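Local coordinates for protein YHR177W (Saccharomyces cerevisiae, PDB 4M8B) that probably acts as a fungal transcription regulator, binding DNA through the WOPR domain that this fragment comprises, at residues C[118-123]-C[143-148]. Residues are numbered along the deposited sequence; the frame is centred on the assembly and turned at random.
Sequences LLKKTF and IAYYTE. With EDO (1,2-ethanediol), chain D.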
loop_
_atom_site.group_PDB
_atom_site.type_symbol
_atom_site.label_atom_id
_atom_site.label_comp_id
_atom_site.label_asym_id
_atom_site.label_seq_id
_atom_site.Cartn_x
_atom_site.Cartn_y
_atom_site.Cartn_z
ATOM N N LEU C 118 5.044 -10.404 -6.799
ATOM C CA LEU C 118 4.977 -9.375 -5.770
ATOM C C LEU C 118 4.110 -8.221 -6.265
ATOM O O LEU C 118 4.152 -7.861 -7.443
ATOM C CB LEU C 118 6.374 -8.868 -5.418
ATOM C CG LEU C 118 6.431 -7.796 -4.327
ATOM C CD1 LEU C 118 6.049 -8.385 -2.979
ATOM C CD2 LEU C 118 7.803 -7.136 -4.265
ATOM N N LEU C 119 3.322 -7.649 -5.363
ATOM C CA LEU C 119 2.397 -6.582 -5.720
ATOM C C LEU C 119 2.425 -5.447 -4.700
ATOM O O LEU C 119 2.735 -5.658 -3.527
ATOM C CB LEU C 119 0.976 -7.137 -5.842
ATOM C CG LEU C 119 0.706 -8.116 -6.986
ATOM C CD1 LEU C 119 -0.537 -8.938 -6.701
ATOM C CD2 LEU C 119 0.548 -7.362 -8.291
ATOM N N LYS C 120 2.099 -4.242 -5.156
ATOM C CA LYS C 120 1.982 -3.087 -4.274
ATOM C C LYS C 120 0.696 -2.330 -4.572
ATOM O O LYS C 120 0.359 -2.099 -5.735
ATOM C CB LYS C 120 3.194 -2.158 -4.429
ATOM C CG LYS C 120 2.946 -0.723 -3.978
ATOM C CD LYS C 120 4.236 0.094 -3.936
ATOM C CE LYS C 120 4.901 0.172 -5.300
ATOM N NZ LYS C 120 6.150 0.987 -5.259
ATOM N N LYS C 121 -0.028 -1.958 -3.523
ATOM C CA LYS C 121 -1.208 -1.115 -3.681
ATOM C C LYS C 121 -1.078 0.125 -2.805
ATOM O O LYS C 121 -0.559 0.055 -1.692
ATOM C CB LYS C 121 -2.494 -1.891 -3.375
ATOM C CG LYS C 121 -2.676 -2.282 -1.925
ATOM C CD LYS C 121 -3.683 -3.418 -1.800
ATOM C CE LYS C 121 -4.946 -3.122 -2.577
ATOM N NZ LYS C 121 -5.899 -4.268 -2.534
ATOM N N THR C 122 -1.535 1.261 -3.319
ATOM C CA THR C 122 -1.343 2.533 -2.635
ATOM C C THR C 122 -2.662 3.268 -2.474
ATOM O O THR C 122 -3.599 3.061 -3.244
ATOM C CB THR C 122 -0.353 3.445 -3.395
ATOM O OG1 THR C 122 -0.881 3.753 -4.691
ATOM C CG2 THR C 122 0.998 2.760 -3.552
ATOM N N PHE C 123 -2.719 4.134 -1.470
ATOM C CA PHE C 123 -3.905 4.927 -1.197
ATOM C C PHE C 123 -3.485 6.228 -0.532
ATOM O O PHE C 123 -2.607 6.235 0.331
ATOM C CB PHE C 123 -4.860 4.153 -0.283
ATOM C CG PHE C 123 -6.148 4.872 0.002
ATOM C CD1 PHE C 123 -6.221 5.822 1.009
ATOM C CD2 PHE C 123 -7.287 4.595 -0.734
ATOM C CE1 PHE C 123 -7.406 6.486 1.273
ATOM C CE2 PHE C 123 -8.477 5.255 -0.477
ATOM C CZ PHE C 123 -8.537 6.203 0.529
ATOM N N ILE C 143 1.029 2.485 1.795
ATOM C CA ILE C 143 1.633 1.520 0.885
ATOM C C ILE C 143 1.506 0.120 1.481
ATOM O O ILE C 143 1.822 -0.095 2.652
ATOM C CB ILE C 143 3.122 1.825 0.644
ATOM C CG1 ILE C 143 3.335 3.324 0.427
ATOM C CG2 ILE C 143 3.645 1.038 -0.543
ATOM C CD1 ILE C 143 2.772 3.840 -0.879
ATOM N N ALA C 144 1.037 -0.828 0.677
ATOM C CA ALA C 144 0.888 -2.203 1.140
ATOM C C ALA C 144 1.493 -3.182 0.146
ATOM O O ALA C 144 1.187 -3.137 -1.044
ATOM C CB ALA C 144 -0.578 -2.528 1.391
ATOM N N TYR C 145 2.357 -4.063 0.640
ATOM C CA TYR C 145 2.972 -5.074 -0.205
ATOM C C TYR C 145 2.347 -6.436 0.048
ATOM O O TYR C 145 2.024 -6.789 1.183
ATOM C CB TYR C 145 4.480 -5.142 0.036
ATOM C CG TYR C 145 5.213 -3.873 -0.319
ATOM C CD1 TYR C 145 5.726 -3.677 -1.592
ATOM C CD2 TYR C 145 5.392 -2.870 0.618
ATOM C CE1 TYR C 145 6.400 -2.518 -1.918
ATOM C CE2 TYR C 145 6.065 -1.709 0.300
ATOM C CZ TYR C 145 6.566 -1.538 -0.968
ATOM O OH TYR C 145 7.234 -0.377 -1.284
ATOM N N TYR C 146 2.185 -7.201 -1.023
ATOM C CA TYR C 146 1.615 -8.535 -0.928
ATOM C C TYR C 146 1.949 -9.315 -2.189
ATOM O O TYR C 146 2.650 -8.813 -3.068
ATOM C CB TYR C 146 0.102 -8.463 -0.717
ATOM C CG TYR C 146 -0.644 -7.764 -1.828
ATOM C CD1 TYR C 146 -0.615 -6.382 -1.946
ATOM C CD2 TYR C 146 -1.387 -8.484 -2.752
ATOM C CE1 TYR C 146 -1.295 -5.738 -2.958
ATOM C CE2 TYR C 146 -2.074 -7.847 -3.766
ATOM C CZ TYR C 146 -2.025 -6.475 -3.863
ATOM O OH TYR C 146 -2.706 -5.837 -4.871
ATOM N N THR C 147 1.458 -10.543 -2.277
ATOM C CA THR C 147 1.749 -11.378 -3.434
ATOM C C THR C 147 0.520 -12.158 -3.877
ATOM O O THR C 147 -0.351 -12.464 -3.064
ATOM C CB THR C 147 2.904 -12.354 -3.145
ATOM O OG1 THR C 147 3.214 -13.099 -4.327
ATOM C CG2 THR C 147 2.518 -13.312 -2.032
ATOM N N GLU C 148 0.458 -12.458 -5.172
ATOM C CA GLU C 148 -0.636 -13.234 -5.747
ATOM C C GLU C 148 -0.837 -14.523 -4.957
ATOM O O GLU C 148 -1.964 -14.907 -4.648
ATOM C CB GLU C 148 -0.335 -13.553 -7.216
ATOM C CG GLU C 148 0.066 -12.335 -8.047
ATOM C CD GLU C 148 0.579 -12.700 -9.433
ATOM O OE1 GLU C 148 0.933 -11.778 -10.200
ATOM O OE2 GLU C 148 0.631 -13.906 -9.755
HETATM C C1 EDO D . 0.033 6.897 -1.991
HETATM O O1 EDO D . -0.590 7.817 -1.086
HETATM C C2 EDO D . 1.230 7.581 -2.634
HETATM O O2 EDO D . 2.343 7.549 -1.732
#
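Leu119 and Lys121 of 118-123 pair with Tyr146 and Ala144 of 143-148 as antiparallel hydrogen-bonded pairs, each closed by two backbone bonds; that from Lys121 N to Ala144 O measures 3.0 Å. Leu118, Lys120 and Thr122 face Thr147, Tyr145 and Ile143 in the non-hydrogen-bonded pairs between and beyond them, and Lys120 CA lies 3.3 Å from Ala144 O in a CA-H...O contact. On the face of Leu119, Lys121, Ala144 and Tyr146, the Tyr146 side chain starts between its own backbone N and carbonyl carbon (chi1 60°), which leans the ring toward the 118-123 strand. Leu119 CB sits over one ring face in a CH-pi contact, 3.8 Å from the centroid, while Leu119 CD1 meets CE2 of Tyr146 at 3.5 Å. The Lys121 chain crosses the Tyr146 side chain at about a right angle, its CD 3.5 Å from Tyr146 CE1, and carries NZ on to the carbonyl of Ile13. Strands 113-128 and 137-147 form a beta hairpin at the centre of the antiparallel sheet of the WOPR domain, with strands 80-88 and 51-56 continuing it to either side. On the other face Lys120 runs alongside Tyr145, and its CD packs 3.6 Å from Ile143 CG2. The polar ends of Lys120 and Tyr145 converge on Asp67, the lysine through a salt bridge and the phenol through a hydrogen bond, which would help offset the buried ammonium charge. Further along, Thr122 CG2 lies 3.4 Å from Ile143 CD1, and Thr122 also packs against a phosphate of the bound DNA.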